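Local coordinates for mandelate racemase/muconate lactonizing protein (Thermobispora bispora, PDB 3VC5) that probably catalyses the magnesium-dependent dehydration of D-glucarate to 5-dehydro-4-deoxy-D-glucarate, at residues E202-R206 with F384-A388; R29-V33 with L77-R81; G156-V162 with A354-I360. One frame throughout, in Å; residues are numbered along the deposited sequence.

Contact 1 of 3, residues E202-R206 with F384-A388; sequences EYGFR and FVDGA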
loop_
_atom_site.group_PDB
_atom_site.type_symbol
_atom_site.label_atom_id
_atom_site.label_comp_id
_atom_site.label_asym_id
_atom_site.label_seq_id
_atom_site.Cartn_x
_atom_site.Cartn_y
_atom_site.Cartn_z
ATOM N N GLU A 202 -4.118 9.344 -35.023
ATOM C CA GLU A 202 -3.359 8.090 -35.011
ATOM C C GLU A 202 -3.662 7.181 -33.834
ATOM O O GLU A 202 -3.767 5.960 -34.004
ATOM C CB GLU A 202 -1.850 8.361 -35.125
ATOM C CG GLU A 202 -1.476 9.062 -36.445
ATOM C CD GLU A 202 0.006 9.417 -36.588
ATOM O OE1 GLU A 202 0.785 9.147 -35.652
ATOM O OE2 GLU A 202 0.388 9.959 -37.664
ATOM N N TYR A 203 -3.784 7.761 -32.641
ATOM C CA TYR A 203 -3.862 6.966 -31.413
ATOM C C TYR A 203 -5.257 6.964 -30.755
ATOM O O TYR A 203 -5.563 6.079 -29.948
ATOM C CB TYR A 203 -2.812 7.462 -30.397
ATOM C CG TYR A 203 -1.377 7.191 -30.823
ATOM C CD1 TYR A 203 -0.727 6.002 -30.429
ATOM C CD2 TYR A 203 -0.686 8.070 -31.680
ATOM C CE1 TYR A 203 0.572 5.717 -30.840
ATOM C CE2 TYR A 203 0.638 7.777 -32.118
ATOM C CZ TYR A 203 1.245 6.591 -31.688
ATOM O OH TYR A 203 2.533 6.284 -32.091
ATOM N N GLY A 204 -6.068 7.980 -31.054
ATOM C CA GLY A 204 -7.429 8.069 -30.498
ATOM C C GLY A 204 -7.517 8.652 -29.086
ATOM O O GLY A 204 -8.524 8.468 -28.385
ATOM N N PHE A 205 -6.463 9.347 -28.660
ATOM C CA PHE A 205 -6.414 9.934 -27.310
ATOM C C PHE A 205 -7.669 10.750 -27.020
ATOM O O PHE A 205 -8.136 11.517 -27.873
ATOM C CB PHE A 205 -5.194 10.857 -27.174
ATOM C CG PHE A 205 -3.872 10.151 -27.336
ATOM C CD1 PHE A 205 -3.578 9.006 -26.572
ATOM C CD2 PHE A 205 -2.934 10.587 -28.280
ATOM C CE1 PHE A 205 -2.352 8.331 -26.717
ATOM C CE2 PHE A 205 -1.684 9.930 -28.415
ATOM C CZ PHE A 205 -1.394 8.797 -27.627
ATOM N N ARG A 206 -8.204 10.593 -25.812
ATOM C CA ARG A 206 -9.422 11.293 -25.401
ATOM C C ARG A 206 -9.174 12.351 -24.309
ATOM O O ARG A 206 -10.133 12.891 -23.722
ATOM C CB ARG A 206 -10.487 10.270 -24.954
ATOM C CG ARG A 206 -10.931 9.314 -26.094
ATOM C CD ARG A 206 -11.918 8.291 -25.598
ATOM N NE ARG A 206 -12.532 7.554 -26.698
ATOM C CZ ARG A 206 -13.528 6.684 -26.544
ATOM N NH1 ARG A 206 -14.012 6.445 -25.333
ATOM N NH2 ARG A 206 -14.039 6.054 -27.593
ATOM N N PHE A 384 -2.691 0.968 -29.169
ATOM C CA PHE A 384 -3.654 1.959 -28.696
ATOM C C PHE A 384 -4.948 1.815 -29.480
ATOM O O PHE A 384 -4.942 1.836 -30.725
ATOM C CB PHE A 384 -3.104 3.377 -28.835
ATOM C CG PHE A 384 -1.973 3.672 -27.893
ATOM C CD1 PHE A 384 -2.183 4.426 -26.758
ATOM C CD2 PHE A 384 -0.714 3.142 -28.122
ATOM C CE1 PHE A 384 -1.140 4.683 -25.873
ATOM C CE2 PHE A 384 0.346 3.404 -27.277
ATOM C CZ PHE A 384 0.132 4.154 -26.121
ATOM N N VAL A 385 -6.051 1.686 -28.753
ATOM C CA VAL A 385 -7.376 1.565 -29.344
ATOM C C VAL A 385 -8.236 2.633 -28.684
ATOM O O VAL A 385 -8.453 2.599 -27.459
ATOM C CB VAL A 385 -7.997 0.186 -29.060
ATOM C CG1 VAL A 385 -9.442 0.123 -29.590
ATOM C CG2 VAL A 385 -7.127 -0.952 -29.656
ATOM N N ASP A 386 -8.675 3.611 -29.466
ATOM C CA ASP A 386 -9.485 4.695 -28.920
ATOM C C ASP A 386 -8.781 5.356 -27.726
ATOM O O ASP A 386 -9.426 5.661 -26.707
ATOM C CB ASP A 386 -10.855 4.164 -28.487
ATOM C CG ASP A 386 -11.625 3.536 -29.636
ATOM O OD1 ASP A 386 -11.506 4.039 -30.779
ATOM O OD2 ASP A 386 -12.349 2.537 -29.393
ATOM N N GLY A 387 -7.471 5.568 -27.860
ATOM C CA GLY A 387 -6.687 6.308 -26.869
ATOM C C GLY A 387 -6.222 5.517 -25.665
ATOM O O GLY A 387 -5.549 6.070 -24.770
ATOM N N ALA A 388 -6.558 4.232 -25.618
ATOM C CA ALA A 388 -6.268 3.405 -24.449
ATOM C C ALA A 388 -5.488 2.145 -24.845
ATOM O O ALA A 388 -5.648 1.617 -25.946
ATOM C CB ALA A 388 -7.561 3.019 -23.753
HETATM O O HOH W 1 -7.468 8.628 -23.913
#

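Contact 2 of 3, residues R29-V33 with L77-R81; sequences RVTPV and LEQVR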
loop_
_atom_site.group_PDB
_atom_site.type_symbol
_atom_site.label_atom_id
_atom_site.label_comp_id
_atom_site.label_asym_id
_atom_site.label_seq_id
_atom_site.Cartn_x
_atom_site.Cartn_y
_atom_site.Cartn_z
ATOM N N ARG A 29 21.077 -9.210 -16.908
ATOM C CA ARG A 29 21.721 -8.581 -18.047
ATOM C C ARG A 29 21.303 -7.131 -18.083
ATOM O O ARG A 29 20.114 -6.829 -17.974
ATOM C CB ARG A 29 21.255 -9.280 -19.323
ATOM C CG ARG A 29 21.542 -10.777 -19.289
ATOM C CD ARG A 29 20.752 -11.522 -20.406
ATOM N NE ARG A 29 21.052 -12.956 -20.367
ATOM C CZ ARG A 29 20.312 -13.902 -20.940
ATOM N NH1 ARG A 29 19.175 -13.591 -21.564
ATOM N NH2 ARG A 29 20.695 -15.178 -20.856
ATOM N N VAL A 30 22.275 -6.239 -18.214
ATOM C CA VAL A 30 22.004 -4.812 -18.205
ATOM C C VAL A 30 22.516 -4.209 -19.499
ATOM O O VAL A 30 23.697 -4.323 -19.804
ATOM C CB VAL A 30 22.692 -4.118 -16.993
ATOM C CG1 VAL A 30 22.434 -2.595 -17.066
ATOM C CG2 VAL A 30 22.190 -4.708 -15.669
ATOM N N THR A 31 21.610 -3.585 -20.265
ATOM C CA THR A 31 21.924 -3.071 -21.598
ATOM C C THR A 31 21.490 -1.626 -21.806
ATOM O O THR A 31 20.286 -1.348 -21.898
ATOM C CB THR A 31 21.246 -3.946 -22.680
ATOM O OG1 THR A 31 21.556 -5.324 -22.416
ATOM C CG2 THR A 31 21.749 -3.568 -24.099
ATOM N N PRO A 32 22.461 -0.696 -21.893
ATOM C CA PRO A 32 22.042 0.678 -22.179
ATOM C C PRO A 32 21.660 0.789 -23.650
ATOM O O PRO A 32 22.279 0.141 -24.512
ATOM C CB PRO A 32 23.293 1.502 -21.846
ATOM C CG PRO A 32 24.473 0.525 -22.131
ATOM C CD PRO A 32 23.932 -0.844 -21.774
ATOM N N VAL A 33 20.660 1.623 -23.942
ATOM C CA VAL A 33 20.157 1.793 -25.321
ATOM C C VAL A 33 19.943 3.274 -25.573
ATOM O O VAL A 33 19.782 4.078 -24.613
ATOM C CB VAL A 33 18.811 1.042 -25.551
ATOM C CG1 VAL A 33 19.007 -0.476 -25.454
ATOM C CG2 VAL A 33 17.712 1.535 -24.587
ATOM N N LEU A 77 22.995 4.329 -14.732
ATOM C CA LEU A 77 23.434 3.098 -15.368
ATOM C C LEU A 77 24.496 2.382 -14.511
ATOM O O LEU A 77 24.459 1.149 -14.336
ATOM C CB LEU A 77 23.998 3.414 -16.760
ATOM C CG LEU A 77 24.699 2.289 -17.520
ATOM C CD1 LEU A 77 23.753 1.103 -17.779
ATOM C CD2 LEU A 77 25.248 2.869 -18.856
ATOM N N GLU A 78 25.454 3.144 -13.982
ATOM C CA GLU A 78 26.518 2.546 -13.151
ATOM C C GLU A 78 25.968 1.870 -11.890
ATOM O O GLU A 78 26.422 0.782 -11.491
ATOM C CB GLU A 78 27.585 3.586 -12.774
ATOM C CG GLU A 78 28.412 4.040 -13.966
ATOM C CD GLU A 78 29.315 5.222 -13.631
ATOM O OE1 GLU A 78 29.152 5.819 -12.528
ATOM O OE2 GLU A 78 30.178 5.554 -14.481
ATOM N N GLN A 79 24.982 2.503 -11.269
ATOM C CA GLN A 79 24.337 1.925 -10.090
ATOM C C GLN A 79 23.524 0.694 -10.438
ATOM O O GLN A 79 23.537 -0.291 -9.678
ATOM C CB GLN A 79 23.459 2.953 -9.358
ATOM C CG GLN A 79 24.243 4.105 -8.733
ATOM C CD GLN A 79 25.388 3.686 -7.797
ATOM O OE1 GLN A 79 26.506 4.241 -7.876
ATOM N NE2 GLN A 79 25.126 2.727 -6.899
ATOM N N VAL A 80 22.847 0.711 -11.591
ATOM C CA VAL A 80 22.044 -0.430 -11.996
ATOM C C VAL A 80 22.985 -1.615 -12.271
ATOM O O VAL A 80 22.686 -2.748 -11.869
ATOM C CB VAL A 80 21.170 -0.086 -13.214
ATOM C CG1 VAL A 80 20.457 -1.329 -13.777
ATOM C CG2 VAL A 80 20.121 0.986 -12.851
ATOM N N ARG A 81 24.114 -1.373 -12.938
ATOM C CA ARG A 81 25.075 -2.457 -13.166
ATOM C C ARG A 81 25.604 -3.009 -11.846
ATOM O O ARG A 81 25.683 -4.226 -11.657
ATOM C CB ARG A 81 26.245 -1.974 -14.015
ATOM C CG ARG A 81 25.890 -1.745 -15.483
ATOM C CD ARG A 81 27.172 -1.411 -16.248
ATOM N NE ARG A 81 26.992 -1.402 -17.685
ATOM C CZ ARG A 81 27.349 -0.404 -18.479
ATOM N NH1 ARG A 81 27.941 0.684 -17.988
ATOM N NH2 ARG A 81 27.117 -0.513 -19.783
#

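Contact 3 of 3, residues G156-V162 with A354-I360; sequences GKVRDAV and AAATPAI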
loop_
_atom_site.group_PDB
_atom_site.type_symbol
_atom_site.label_atom_id
_atom_site.label_comp_id
_atom_site.label_asym_id
_atom_site.label_seq_id
_atom_site.Cartn_x
_atom_site.Cartn_y
_atom_site.Cartn_z
ATOM N N GLY A 156 -5.715 -7.894 -9.785
ATOM C CA GLY A 156 -6.545 -8.101 -10.986
ATOM C C GLY A 156 -6.956 -6.774 -11.621
ATOM O O GLY A 156 -7.086 -5.762 -10.928
ATOM N N LYS A 157 -7.104 -6.754 -12.944
ATOM C CA LYS A 157 -7.467 -5.521 -13.621
ATOM C C LYS A 157 -8.863 -5.088 -13.224
ATOM O O LYS A 157 -9.792 -5.917 -13.124
ATOM C CB LYS A 157 -7.392 -5.670 -15.130
ATOM C CG LYS A 157 -8.382 -6.631 -15.727
ATOM C CD LYS A 157 -8.060 -6.902 -17.212
ATOM C CE LYS A 157 -9.055 -7.927 -17.800
ATOM N NZ LYS A 157 -8.895 -8.140 -19.252
ATOM N N VAL A 158 -9.019 -3.784 -13.021
ATOM C CA VAL A 158 -10.331 -3.207 -12.752
ATOM C C VAL A 158 -10.877 -2.489 -13.956
ATOM O O VAL A 158 -12.009 -1.981 -13.926
ATOM C CB VAL A 158 -10.318 -2.268 -11.526
ATOM C CG1 VAL A 158 -9.603 -2.934 -10.373
ATOM C CG2 VAL A 158 -9.657 -0.946 -11.845
ATOM N N ARG A 159 -10.055 -2.424 -15.004
ATOM C CA ARG A 159 -10.467 -1.870 -16.282
ATOM C C ARG A 159 -9.743 -2.657 -17.365
ATOM O O ARG A 159 -8.610 -3.110 -17.155
ATOM C CB ARG A 159 -10.158 -0.371 -16.338
ATOM C CG ARG A 159 -8.728 -0.027 -15.935
ATOM C CD ARG A 159 -8.528 1.490 -15.714
ATOM N NE ARG A 159 -9.286 2.049 -14.588
ATOM C CZ ARG A 159 -8.836 2.183 -13.332
ATOM N NH1 ARG A 159 -7.632 1.746 -12.971
ATOM N NH2 ARG A 159 -9.622 2.731 -12.411
ATOM N N ASP A 160 -10.401 -2.868 -18.502
ATOM C CA ASP A 160 -9.821 -3.686 -19.565
ATOM C C ASP A 160 -8.730 -2.961 -20.351
ATOM O O ASP A 160 -7.858 -3.613 -20.938
ATOM C CB ASP A 160 -10.904 -4.159 -20.547
ATOM C CG ASP A 160 -11.839 -5.180 -19.944
ATOM O OD1 ASP A 160 -11.487 -5.802 -18.916
ATOM O OD2 ASP A 160 -12.934 -5.383 -20.518
ATOM N N ALA A 161 -8.778 -1.622 -20.357
ATOM C CA ALA A 161 -7.827 -0.810 -21.099
ATOM C C ALA A 161 -7.517 0.450 -20.288
ATOM O O ALA A 161 -8.359 0.896 -19.510
ATOM C CB ALA A 161 -8.383 -0.459 -22.490
ATOM N N VAL A 162 -6.320 1.004 -20.466
ATOM C CA VAL A 162 -5.856 2.155 -19.689
ATOM C C VAL A 162 -5.791 3.354 -20.606
ATOM O O VAL A 162 -5.010 3.367 -21.568
ATOM C CB VAL A 162 -4.456 1.877 -19.146
ATOM C CG1 VAL A 162 -3.846 3.135 -18.524
ATOM C CG2 VAL A 162 -4.503 0.703 -18.137
ATOM N N ALA A 354 -1.560 0.730 -13.907
ATOM C CA ALA A 354 -2.796 1.533 -13.975
ATOM C C ALA A 354 -4.057 0.653 -14.047
ATOM O O ALA A 354 -5.084 0.992 -13.447
ATOM C CB ALA A 354 -2.755 2.495 -15.162
ATOM N N ALA A 355 -4.003 -0.451 -14.802
ATOM C CA ALA A 355 -5.189 -1.301 -14.948
ATOM C C ALA A 355 -5.649 -1.907 -13.623
ATOM O O ALA A 355 -6.849 -2.147 -13.424
ATOM C CB ALA A 355 -4.931 -2.438 -15.991
ATOM N N ALA A 356 -4.692 -2.183 -12.740
ATOM C CA ALA A 356 -4.954 -2.945 -11.516
ATOM C C ALA A 356 -5.005 -2.049 -10.293
ATOM O O ALA A 356 -5.038 -2.565 -9.172
ATOM C CB ALA A 356 -3.869 -4.050 -11.303
ATOM N N THR A 357 -5.031 -0.724 -10.479
ATOM C CA THR A 357 -4.989 0.164 -9.317
ATOM C C THR A 357 -6.243 1.011 -9.372
ATOM O O THR A 357 -6.366 1.919 -10.204
ATOM C CB THR A 357 -3.680 1.042 -9.294
ATOM O OG1 THR A 357 -2.545 0.163 -9.299
ATOM C CG2 THR A 357 -3.639 1.975 -8.041
ATOM N N PRO A 358 -7.201 0.721 -8.473
ATOM C CA PRO A 358 -8.468 1.435 -8.565
ATOM C C PRO A 358 -8.322 2.969 -8.596
ATOM O O PRO A 358 -9.052 3.624 -9.318
ATOM C CB PRO A 358 -9.227 0.982 -7.306
ATOM C CG PRO A 358 -8.673 -0.396 -7.015
ATOM C CD PRO A 358 -7.234 -0.392 -7.505
ATOM N N ALA A 359 -7.394 3.541 -7.826
ATOM C CA ALA A 359 -7.306 5.001 -7.728
ATOM C C ALA A 359 -6.651 5.721 -8.918
ATOM O O ALA A 359 -6.712 6.957 -8.996
ATOM C CB ALA A 359 -6.632 5.413 -6.407
ATOM N N ILE A 360 -6.027 4.986 -9.840
ATOM C CA ILE A 360 -5.444 5.661 -10.990
ATOM C C ILE A 360 -6.592 5.821 -11.972
ATOM O O ILE A 360 -6.887 4.921 -12.766
ATOM C CB ILE A 360 -4.229 4.926 -11.601
ATOM C CG1 ILE A 360 -3.097 4.821 -10.551
ATOM C CG2 ILE A 360 -3.778 5.684 -12.879
ATOM C CD1 ILE A 360 -1.881 3.999 -10.992
#

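Contact 1 of 3, residues E202-R206 with F384-A388
Tyr203, Phe205 and Phe384 form an aromatic cluster, Phe384 taking both of the others on one side of its ring. Tyr203 drives its edge onto that face in a T-shaped pair: CD1 lies 3.7 Å from Phe384 CG, and the planes stand at 86°. Phe205 makes a second, offset edge-to-face pair nearer CD1 and CE1, its own CE1 3.9 Å from Phe384 CD1. A phenylalanine suits this place because its flat apolar face can take two ring edges; CG, anti to the carbonyl carbon (chi1 -69°), turns it toward them. Tyr203 CB also rests over a face of Phe205, toward the rim.

The backbone bond is Gly387 N to Tyr203 O (2.9 Å), made in the carbonyl plane on a lone pair, although bent at the hydrogen. A water accepts from Arg206 N (2.8 Å) and donates weakly to Gly387 O.

Two glycines make this close approach possible, both with positive phi. A CB on Gly204 would strike Asp386 CA, and one on Gly387, within the type I' turn from Val385 to Ala388, would strike Gly204 O.

On the exposed side, Arg206 lies alongside Asp386, NH2 packed on Asp386 CB; its polar link to Asp386 OD2 (4.3 Å from NH2) is no more than nearness of opposite charges, as no N-H points at the carboxylate.

The contact packs the turn before the last, antiparallel barrel strand, 388-390, against the connection from helix 189-203 to strand 208-211. Gly387 pairs by its backbone with Tyr164 of strand 161-169, on which Phe205 also packs.

Contact 2 of 3, residues R29-V33 with L77-R81
Arg81 N donates to Leu77 O (2.9 Å), the helical bond that holds these two residues one turn apart, where both meet Val30 and Pro32 of the strand. Between the segments the contact is van der Waals packing, mostly aliphatic. Val30 is central to the packing: its CG1, anti to the backbone N (chi1 177°), reaches out to the helix and touches three residues, Leu77 CD1 at 4.0 Å, Val80 CG1 at the same distance and the aliphatic CG of Arg81 slightly nearer. A beta-branched valine suits a strand and offers a compact methyl to this surface, while Leu77, Val80 and Arg81 follow the i, i+3, i+4 spacing that places them on one side of a helix.

Strand and helix run almost antiparallel, their axes 9.4 Å apart at 166°. This is the alpha+beta N-terminal domain of the enolase superfamily, in which a three-stranded antiparallel sheet is followed by helices; strand 25-36 is an outermost strand and helix 74-85 lies along it, antiparallel.

Pro32 adds the second patch. Its ring crosses Leu77 obliquely, with CB 3.8 Å from Leu77 CD2. Arg29, Thr31 and Val33 make the backbone bonds to strand 50-60, so a proline between them costs the sheet no N-H there. The long, extended side chain of Arg81 comes back to the same ring, crossing it at about a right angle with NH2 3.7 Å from Pro32 CG; a face of its guanidinium lies over Leu77 CG, toward the rim. Beyond this layer Tyr413 of helix 403-415 touches both Pro32 and Leu77, Pro32 O is hydrogen-bonded to His410 ND1 of the same helix, and Val80 packs on Phe134 of helix 123-146.

Contact 3 of 3, residues G156-V162 with A354-I360
Arg159 spreads its guanidinium among the carbonyls that finish helix 344-355 and begin the turn after it; a bend in the chain at chi3 (65°) turns the group to them. NH1 donates to Thr357 O (3.0 Å) almost straight, at 169°, and NH2 donates to Pro358 O (3.3 Å); both oxygens lie at the edge of the guanidinium, close to its plane, although each is approached from above its own carbonyl plane. NH1 also makes a weak, bent bond to Ala354 O (2.7 Å). The rotation of the group is fixed by the bonds at its edge, with Ile360 O above one face and Val158 CG2 over the centre of the other. A methionine here would probably take from Thr357 O one of its two donors, leave Pro358 O without this one, and remove the flat group that Val158 CG2 covers.

The next layer is backbone. Val158 N donates to Ala355 O (2.7 Å) at 170°, and Lys157 CA makes a CA-H...O contact with the same oxygen. Thr357 O also accepts from Ile360 N in the type I turn, the two donors arriving from opposite faces of its plane. This loop leads into strand 161-169, the first of the modified (beta/alpha)7-beta barrel, so the contact brings the end of the helix after the seventh strand, 334-337, against the entrance to the first.

Small alanines suit the close packing: Val162 sets CG1 3.6 Å from Ala354 CB and CG2 against Ala355 CB. Farther out, Ile360 rests on Leu335 and Met337 of strand 334-337, Val162 pairs by its backbone with Val389, and His96 of the second subunit packs on Val158 and Pro358.

Overall arrangement
Contacts 1 and 3 both belong to the barrel and touch one another: Ala388 CB packs 3.4 Å from Val162 O, and their segments alternate along the chain. Strand 161-169 serves both, being entered through contact 3 and pairing with the turn of contact 1. Contact 3 is mostly buried, and there an arginine satisfies backbone carbonyls close to the subunit interface; contact 1 is only partly buried, with an aromatic cluster and loosely related charges on its exposed side. Contact 2 belongs to the N-terminal domain, its centre about 32 Å from that of contact 1 and about 30 Å from that of contact 3. Also largely buried, it joins sheet to helix through largely aliphatic packing.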